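3-oxoacyl-(Acyl-carrier protein) synthase (Burkholderia xenovorans, PDB 4EFI) probably catalyses the carbon-carbon bond-forming condensation of an acyl group with a malonyl group on acyl-carrier protein, as a thiolase-fold 3-oxoacyl synthase. Local coordinates at residues C25-Q30 against G67-K72; L81-D86 against M179-T184; H192-A197 against L254-R259. One frame throughout, in Å; residues are numbered along the deposited sequence.

Contact 1. Residues C25-Q30 against G67-K72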
loop_
_atom_site.group_PDB
_atom_site.type_symbol
_atom_site.label_atom_id
_atom_site.label_comp_id
_atom_site.label_asym_id
_atom_site.label_seq_id
_atom_site.Cartn_x
_atom_site.Cartn_y
_atom_site.Cartn_z
ATOM N N CYS A 25 1.509 -6.794 9.689
ATOM C CA CYS A 25 1.561 -6.536 11.126
ATOM C C CYS A 25 0.953 -5.166 11.391
ATOM O O CYS A 25 1.367 -4.144 10.809
ATOM C CB CYS A 25 3.004 -6.563 11.641
ATOM S SG CYS A 25 3.133 -6.237 13.421
ATOM N N VAL A 26 -0.038 -5.121 12.267
ATOM C CA VAL A 26 -0.697 -3.885 12.665
ATOM C C VAL A 26 -0.448 -3.594 14.141
ATOM O O VAL A 26 -0.263 -4.506 14.942
ATOM C CB VAL A 26 -2.219 -3.916 12.399
ATOM C CG1 VAL A 26 -2.474 -4.006 10.924
ATOM C CG2 VAL A 26 -2.925 -5.076 13.157
ATOM N N PRO A 27 -0.434 -2.315 14.530
ATOM C CA PRO A 27 -0.386 -1.987 15.958
ATOM C C PRO A 27 -1.530 -2.653 16.697
ATOM O O PRO A 27 -2.647 -2.728 16.217
ATOM C CB PRO A 27 -0.508 -0.450 15.967
ATOM C CG PRO A 27 0.072 -0.045 14.663
ATOM C CD PRO A 27 -0.404 -1.112 13.693
ATOM N N SER A 28 -1.254 -3.111 17.913
ATOM C CA SER A 28 -2.279 -3.670 18.772
ATOM C C SER A 28 -3.213 -2.594 19.312
ATOM O O SER A 28 -4.318 -2.929 19.726
ATOM C CB SER A 28 -1.661 -4.464 19.930
ATOM O OG SER A 28 -0.884 -3.646 20.747
ATOM N N LYS A 29 -2.797 -1.333 19.269
ATOM C CA LYS A 29 -3.652 -0.232 19.699
ATOM C C LYS A 29 -4.831 -0.053 18.742
ATOM O O LYS A 29 -4.663 0.414 17.615
ATOM C CB LYS A 29 -2.847 1.066 19.781
ATOM N N GLN A 30 -6.059 -0.292 19.196
ATOM C CA GLN A 30 -7.247 -0.112 18.357
ATOM C C GLN A 30 -8.000 1.148 18.785
ATOM O O GLN A 30 -8.363 1.288 19.950
ATOM C CB GLN A 30 -8.167 -1.332 18.460
ATOM C CG GLN A 30 -9.501 -1.178 17.719
ATOM C CD GLN A 30 -10.522 -2.244 18.102
ATOM O OE1 GLN A 30 -11.670 -1.939 18.442
ATOM N NE2 GLN A 30 -10.107 -3.500 18.044
ATOM N N GLY A 67 9.106 0.656 9.916
ATOM C CA GLY A 67 10.174 -0.319 9.899
ATOM C C GLY A 67 9.956 -1.426 10.924
ATOM O O GLY A 67 10.286 -2.599 10.686
ATOM N N ASP A 68 9.513 -1.054 12.118
ATOM C CA ASP A 68 9.280 -2.061 13.162
ATOM C C ASP A 68 8.151 -3.015 12.747
ATOM O O ASP A 68 8.224 -4.228 12.979
ATOM C CB ASP A 68 8.880 -1.410 14.492
ATOM C CG ASP A 68 9.974 -0.579 15.138
ATOM O OD1 ASP A 68 11.176 -0.953 15.022
ATOM O OD2 ASP A 68 9.613 0.436 15.772
ATOM N N LEU A 69 7.076 -2.475 12.199
ATOM C CA LEU A 69 5.943 -3.277 11.770
ATOM C C LEU A 69 6.360 -4.222 10.675
ATOM O O LEU A 69 6.002 -5.410 10.688
ATOM C CB LEU A 69 4.796 -2.385 11.285
ATOM C CG LEU A 69 4.169 -1.453 12.329
ATOM C CD1 LEU A 69 3.182 -0.490 11.693
ATOM C CD2 LEU A 69 3.488 -2.264 13.429
ATOM N N CYS A 70 7.125 -3.724 9.709
ATOM C CA CYS A 70 7.659 -4.585 8.656
ATOM C C CYS A 70 8.618 -5.635 9.179
ATOM O O CYS A 70 8.597 -6.762 8.689
ATOM C CB CYS A 70 8.354 -3.769 7.567
ATOM S SG CYS A 70 7.232 -2.685 6.614
ATOM N N ARG A 71 9.446 -5.303 10.171
ATOM C CA ARG A 71 10.362 -6.292 10.760
ATOM C C ARG A 71 9.565 -7.443 11.376
ATOM O O ARG A 71 9.863 -8.619 11.153
ATOM C CB ARG A 71 11.244 -5.678 11.858
ATOM C CG ARG A 71 12.245 -6.693 12.452
ATOM C CD ARG A 71 12.948 -6.229 13.705
ATOM N NE ARG A 71 12.025 -5.882 14.773
ATOM C CZ ARG A 71 11.734 -4.642 15.190
ATOM N NH1 ARG A 71 12.303 -3.554 14.672
ATOM N NH2 ARG A 71 10.852 -4.493 16.163
ATOM N N LYS A 72 8.539 -7.133 12.159
ATOM C CA LYS A 72 7.746 -8.183 12.811
ATOM C C LYS A 72 7.015 -9.029 11.769
ATOM O O LYS A 72 6.971 -10.262 11.867
ATOM C CB LYS A 72 6.753 -7.537 13.786
ATOM C CG LYS A 72 7.458 -6.881 14.958
ATOM C CD LYS A 72 6.509 -6.037 15.795
ATOM C CE LYS A 72 7.202 -5.511 17.053
ATOM N NZ LYS A 72 6.626 -4.202 17.463
#
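The carbonyl oxygen of C25 is met by the branched side chain of L69, whose CB and CD2 each come to 3.9 Å from C25 O, with CG and CD1 slightly farther off. The approach in the other direction is closer: C25 CB lies 3.4 Å from L69 O, a carbon-oxygen contact in which the end of strand 17-26 presses against the backbone of helix 66-81. With SG anti to its backbone N (chi1 180°), C25 sends its sulfur to two side chains one helical turn apart. C25 SG stands 4.0 Å from L69 CD2 and 3.9 Å from K72 CB, and the K72 CD methylene also lies within touching distance. K72 thus contributes only its aliphatic part here; beyond CG the chain is extended and carries the amine away from the strand. The same L69 methyl serves P27, the first residue past the strand, whose ring meets it through CD at 4.1 Å from L69 CD2, the two side chains crossing at about a right angle. T354, the C-terminal residue, touches C25, L69 and K72 and so packs beside the junction. The charged groups of the helix lie outside this apolar patch. R71 NH1 donates to D68 OD1 over 2.9 Å, on the anti side of the carboxylate and 21° out of its plane, and R71 NH1 has a second carboxylate partner in E112. The strand-to-helix junction therefore holds by van der Waals contact and the burial of apolar groups, the C25 thiol acting as one of them beside methyls and methylenes, while the polar bonding of D68 and R71 stays on the helix flank.

Contact 2. Residues L81-D86 against M179-T184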
loop_
_atom_site.group_PDB
_atom_site.type_symbol
_atom_site.label_atom_id
_atom_site.label_comp_id
_atom_site.label_asym_id
_atom_site.label_seq_id
_atom_site.Cartn_x
_atom_site.Cartn_y
_atom_site.Cartn_z
ATOM N N LEU A 81 7.728 -19.532 5.996
ATOM C CA LEU A 81 8.294 -20.077 4.773
ATOM C C LEU A 81 9.442 -21.033 5.039
ATOM O O LEU A 81 9.741 -21.872 4.197
ATOM C CB LEU A 81 8.809 -18.951 3.872
ATOM C CG LEU A 81 7.701 -18.124 3.234
ATOM C CD1 LEU A 81 8.286 -16.902 2.532
ATOM C CD2 LEU A 81 6.868 -18.934 2.264
ATOM N N GLY A 82 10.113 -20.871 6.178
ATOM C CA GLY A 82 11.324 -21.628 6.457
ATOM C C GLY A 82 12.504 -21.160 5.641
ATOM O O GLY A 82 13.436 -21.936 5.389
ATOM N N TRP A 83 12.503 -19.889 5.249
ATOM C CA TRP A 83 13.618 -19.320 4.513
ATOM C C TRP A 83 14.718 -18.890 5.481
ATOM O O TRP A 83 14.459 -18.102 6.402
ATOM C CB TRP A 83 13.143 -18.103 3.728
ATOM C CG TRP A 83 12.387 -18.416 2.477
ATOM C CD1 TRP A 83 11.952 -19.622 2.061
ATOM C CD2 TRP A 83 11.991 -17.473 1.473
ATOM N NE1 TRP A 83 11.306 -19.510 0.851
ATOM C CE2 TRP A 83 11.317 -18.190 0.473
ATOM C CE3 TRP A 83 12.142 -16.093 1.327
ATOM C CZ2 TRP A 83 10.794 -17.572 -0.674
ATOM C CZ3 TRP A 83 11.628 -15.485 0.179
ATOM C CH2 TRP A 83 10.973 -16.222 -0.800
ATOM N N GLN A 84 15.941 -19.333 5.238
ATOM C CA GLN A 84 17.067 -18.915 6.057
ATOM C C GLN A 84 17.480 -17.496 5.707
ATOM O O GLN A 84 17.418 -17.082 4.542
ATOM C CB GLN A 84 18.249 -19.865 5.883
ATOM C CG GLN A 84 17.912 -21.343 6.130
ATOM C CD GLN A 84 17.240 -21.529 7.452
ATOM O OE1 GLN A 84 17.754 -21.091 8.486
ATOM N NE2 GLN A 84 16.073 -22.148 7.445
ATOM N N ALA A 85 17.934 -16.750 6.697
ATOM C CA ALA A 85 18.305 -15.347 6.474
ATOM C C ALA A 85 19.381 -15.197 5.400
ATOM O O ALA A 85 19.386 -14.227 4.644
ATOM C CB ALA A 85 18.777 -14.752 7.791
ATOM N N ASP A 86 20.295 -16.145 5.301
ATOM C CA ASP A 86 21.387 -16.057 4.354
ATOM C C ASP A 86 20.956 -16.211 2.900
ATOM O O ASP A 86 21.758 -16.014 1.992
ATOM C CB ASP A 86 22.515 -17.054 4.682
ATOM C CG ASP A 86 22.072 -18.511 4.664
ATOM O OD1 ASP A 86 20.957 -18.842 4.219
ATOM O OD2 ASP A 86 22.890 -19.354 5.103
ATOM N N MET A 179 5.240 -7.502 4.892
ATOM C CA MET A 179 6.362 -8.103 4.195
ATOM C C MET A 179 5.831 -9.115 3.192
ATOM O O MET A 179 5.048 -9.982 3.562
ATOM C CB MET A 179 7.357 -8.757 5.175
ATOM C CG MET A 179 8.701 -9.084 4.520
ATOM S SD MET A 179 9.724 -7.599 4.267
ATOM C CE MET A 179 10.469 -7.445 5.876
ATOM N N THR A 180 6.286 -8.998 1.948
ATOM C CA THR A 180 5.942 -9.900 0.853
ATOM C C THR A 180 7.209 -10.585 0.381
ATOM O O THR A 180 8.248 -9.928 0.189
ATOM C CB THR A 180 5.326 -9.121 -0.335
ATOM O OG1 THR A 180 4.104 -8.504 0.086
ATOM C CG2 THR A 180 5.018 -10.043 -1.530
ATOM N N ALA A 181 7.145 -11.902 0.211
ATOM C CA ALA A 181 8.269 -12.700 -0.291
ATOM C C ALA A 181 8.044 -12.970 -1.757
ATOM O O ALA A 181 6.957 -13.386 -2.151
ATOM C CB ALA A 181 8.340 -14.036 0.445
ATOM N N LEU A 182 9.085 -12.768 -2.552
ATOM C CA LEU A 182 9.095 -13.125 -3.961
ATOM C C LEU A 182 10.186 -14.149 -4.201
ATOM O O LEU A 182 11.252 -14.064 -3.617
ATOM C CB LEU A 182 9.389 -11.917 -4.852
ATOM C CG LEU A 182 8.527 -10.692 -4.679
ATOM C CD1 LEU A 182 9.027 -9.628 -5.646
ATOM C CD2 LEU A 182 7.051 -10.997 -4.936
ATOM N N GLU A 183 9.934 -15.100 -5.095
ATOM C CA GLU A 183 10.916 -16.140 -5.419
ATOM C C GLU A 183 10.901 -16.486 -6.905
ATOM O O GLU A 183 9.870 -16.422 -7.568
ATOM C CB GLU A 183 10.667 -17.426 -4.604
ATOM C CG GLU A 183 11.831 -18.430 -4.662
ATOM C CD GLU A 183 11.700 -19.603 -3.707
ATOM O OE1 GLU A 183 10.566 -20.061 -3.477
ATOM O OE2 GLU A 183 12.754 -20.063 -3.214
ATOM N N THR A 184 12.059 -16.861 -7.421
ATOM C CA THR A 184 12.169 -17.435 -8.743
ATOM C C THR A 184 11.144 -18.579 -8.896
ATOM O O THR A 184 10.923 -19.373 -7.968
ATOM C CB THR A 184 13.655 -17.866 -8.994
ATOM O OG1 THR A 184 13.799 -18.459 -10.287
ATOM C CG2 THR A 184 14.141 -18.812 -7.934
HETATM O O HOH W 1 10.346 -21.454 -1.040
#
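A181 CB takes a hydrophobic group from each of two residues either side of G82 in the sequence: L81 CD1 at 3.5 Å from A181 CB, and W83 CZ3 at 3.6 Å from the same methyl. The indole brings its six-membered end to the strand. W83 CH2 lies 3.6 Å from L182 O, which sits at the ring edge close to its plane. E183 comes in obliquely, its CB and carboxylate both near W83 CZ2 and the carboxylate plane turned 57° from the ring. One water joins the two side chains: it accepts from W83 NE1 at 2.9 Å, lying in the indole plane, and donates to E183 OE1 at 2.8 Å. E183 CG is anti to the backbone N (chi1 -167°), which starts the chain on its extended course beside the indole. The glutamate's other oxygen, OE2, is in a salt bridge with R149, and R149 also makes a cation-pi contact with W83, so one arginine serves both residues of the water-bridged pair. Over one face of the indole, L81 CD1 rests above the ring centre, 3.8 Å from its plane. L81 and W83 are brought to the same methyl by a Schellman motif, with G82, phi positive, as the C-prime residue ending helix 66-81. Farther out, W83 also packs on L78 of that helix and on A20 of strand 17-26, and L77 reaches A181. L182 points to the other side of the sheet, against L135, M139 and I142 of helix 130-143, so strand 176-184 is packed between two helices while strands 17-26 and 149-156 flank it.

Contact 3. Residues H192-A197 against L254-R259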
loop_
_atom_site.group_PDB
_atom_site.type_symbol
_atom_site.label_atom_id
_atom_site.label_comp_id
_atom_site.label_asym_id
_atom_site.label_seq_id
_atom_site.Cartn_x
_atom_site.Cartn_y
_atom_site.Cartn_z
ATOM N N HIS A 192 1.712 -8.684 -15.416
ATOM C CA HIS A 192 1.603 -7.438 -16.176
ATOM C C HIS A 192 1.391 -6.265 -15.234
ATOM O O HIS A 192 0.678 -6.380 -14.223
ATOM C CB HIS A 192 0.431 -7.499 -17.152
ATOM C CG HIS A 192 0.563 -8.586 -18.165
ATOM N ND1 HIS A 192 1.181 -8.398 -19.380
ATOM C CD2 HIS A 192 0.198 -9.887 -18.122
ATOM C CE1 HIS A 192 1.170 -9.535 -20.056
ATOM N NE2 HIS A 192 0.577 -10.452 -19.315
ATOM N N PHE A 193 2.014 -5.132 -15.558
ATOM C CA PHE A 193 1.997 -3.947 -14.717
ATOM C C PHE A 193 1.863 -2.712 -15.589
ATOM O O PHE A 193 2.322 -2.694 -16.733
ATOM C CB PHE A 193 3.299 -3.807 -13.938
ATOM C CG PHE A 193 3.674 -5.019 -13.147
ATOM C CD1 PHE A 193 4.437 -6.031 -13.715
ATOM C CD2 PHE A 193 3.295 -5.155 -11.819
ATOM C CE1 PHE A 193 4.795 -7.149 -12.967
ATOM C CE2 PHE A 193 3.669 -6.260 -11.082
ATOM C CZ PHE A 193 4.403 -7.263 -11.658
ATOM N N ILE A 194 1.226 -1.684 -15.033
ATOM C CA ILE A 194 1.188 -0.349 -15.645
ATOM C C ILE A 194 1.558 0.650 -14.570
ATOM O O ILE A 194 1.072 0.555 -13.438
ATOM C CB ILE A 194 -0.189 -0.005 -16.244
ATOM C CG1 ILE A 194 -0.599 -1.073 -17.265
ATOM C CG2 ILE A 194 -0.150 1.407 -16.862
ATOM C CD1 ILE A 194 -1.905 -0.772 -18.001
ATOM N N ILE A 195 2.481 1.560 -14.871
ATOM C CA ILE A 195 2.950 2.534 -13.884
ATOM C C ILE A 195 2.950 3.929 -14.487
ATOM O O ILE A 195 3.563 4.142 -15.542
ATOM C CB ILE A 195 4.367 2.206 -13.352
ATOM C CG1 ILE A 195 4.430 0.796 -12.755
ATOM C CG2 ILE A 195 4.786 3.233 -12.310
ATOM C CD1 ILE A 195 5.843 0.386 -12.300
ATOM N N GLY A 196 2.236 4.872 -13.872
ATOM C CA GLY A 196 2.147 6.232 -14.374
ATOM C C GLY A 196 2.429 7.273 -13.314
ATOM O O GLY A 196 2.295 6.997 -12.125
ATOM N N ALA A 197 2.762 8.480 -13.750
ATOM C CA ALA A 197 3.159 9.570 -12.853
ATOM C C ALA A 197 2.655 10.891 -13.405
ATOM O O ALA A 197 2.653 11.101 -14.619
ATOM C CB ALA A 197 4.671 9.636 -12.735
ATOM N N LEU A 254 -6.668 -4.807 -17.757
ATOM C CA LEU A 254 -7.450 -5.973 -18.144
ATOM C C LEU A 254 -7.115 -6.378 -19.572
ATOM O O LEU A 254 -6.949 -7.561 -19.868
ATOM C CB LEU A 254 -8.947 -5.692 -18.008
ATOM C CG LEU A 254 -9.416 -5.674 -16.548
ATOM C CD1 LEU A 254 -10.873 -5.278 -16.416
ATOM C CD2 LEU A 254 -9.200 -7.028 -15.908
ATOM N N ASP A 255 -6.998 -5.394 -20.454
ATOM C CA ASP A 255 -6.753 -5.670 -21.863
ATOM C C ASP A 255 -5.398 -6.362 -22.067
ATOM O O ASP A 255 -5.300 -7.347 -22.792
ATOM C CB ASP A 255 -6.845 -4.375 -22.688
ATOM C CG ASP A 255 -8.273 -3.854 -22.821
ATOM O OD1 ASP A 255 -9.236 -4.614 -22.574
ATOM O OD2 ASP A 255 -8.440 -2.666 -23.180
ATOM N N ILE A 256 -4.352 -5.869 -21.413
ATOM C CA ILE A 256 -3.006 -6.430 -21.622
ATOM C C ILE A 256 -2.750 -7.768 -20.908
ATOM O O ILE A 256 -1.873 -8.535 -21.311
ATOM C CB ILE A 256 -1.872 -5.422 -21.282
ATOM C CG1 ILE A 256 -1.779 -5.133 -19.775
ATOM C CG2 ILE A 256 -2.051 -4.138 -22.093
ATOM C CD1 ILE A 256 -0.576 -4.243 -19.398
ATOM N N ALA A 257 -3.526 -8.062 -19.872
ATOM C CA ALA A 257 -3.367 -9.306 -19.120
ATOM C C ALA A 257 -4.105 -10.503 -19.735
ATOM O O ALA A 257 -3.887 -11.641 -19.320
ATOM C CB ALA A 257 -3.797 -9.096 -17.675
ATOM N N GLY A 258 -4.985 -10.238 -20.695
ATOM C CA GLY A 258 -5.579 -11.272 -21.529
ATOM C C GLY A 258 -6.660 -12.157 -20.918
ATOM O O GLY A 258 -7.045 -13.165 -21.525
ATOM N N ARG A 259 -7.164 -11.784 -19.747
ATOM C CA ARG A 259 -8.201 -12.552 -19.051
ATOM C C ARG A 259 -9.509 -11.766 -18.936
ATOM O O ARG A 259 -9.514 -10.575 -18.631
ATOM C CB ARG A 259 -7.730 -12.938 -17.641
ATOM C CG ARG A 259 -6.590 -13.945 -17.601
ATOM C CD ARG A 259 -7.076 -15.348 -17.928
ATOM N NE ARG A 259 -7.993 -15.853 -16.907
ATOM C CZ ARG A 259 -7.635 -16.611 -15.872
ATOM N NH1 ARG A 259 -6.374 -16.988 -15.705
ATOM N NH2 ARG A 259 -8.553 -17.004 -15.002
#
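Helix-on-sheet packing joins H192 and I194 of strand 190-197 to I256 and A257 at the C-terminal end of helix 235-257, in what fits the layered alpha-beta-alpha-beta-alpha arrangement of the thiolase fold. The strand belongs to the five-stranded sheet between 10-15 and 335-343. Its alternating side chains serve both faces: H192 and I194 turn to helix 235-257, while F193 points the other way, where it packs on L135 and meets W136 of helix 130-143 edge to face. The helix of this contact would then be part of an outer layer, and helix 130-143 part of the central one. On the H192 side, the imidazole lies flat beneath the last turn. I256 O sits 3.4 Å above the ring plane, offset toward the rim, and its nearest ring atom is H192 CE1. A257 CA covers the same face as a CH-pi contact, 4.1 Å from the ring centroid and 26° off the normal. One peptide unit, from I256 carbonyl to A257 CA, thus spans the imidazole, and A257 CB adds a looser touch at 4.1 Å from H192 CD2. I256 supplies the hydrophobic half of the contact. Its chi1 of 69° sets CG1 between backbone N and carbonyl carbon, and an anti chi2 (174°) carries CD1 on to the strand, where I194 CG1 lies 3.8 Å from I256 CD1. I194 is also backed by L249, R252 and T253 of the same helix, and I256 touches E11 of strand 10-15. The chain then turns away at G258, whose phi is positive. The I256 methyl also meets strand backbone, with F193 O 4.2 Å from I256 CD1.

The contacts follow one another along the chain, each closing before the next opens. Contacts 1 and 2 have centres 19 Å apart and share both helix 66-81, with the turn that ends it, and the sheet in which strands 17-26 and 176-184 are neighbours. They touch directly where C70 O lies 3.4 Å from M179 CE. Contact 3 belongs to the five-stranded sheet, its centre 31 Å from that of contact 1 and 26 Å from that of contact 2; strand 176-184 leads on to strand 190-197. Helix 130-143 packs on both sheets, so contacts 1 and 2 probably lie on one outer flank of the layered fold and contact 3 on the other.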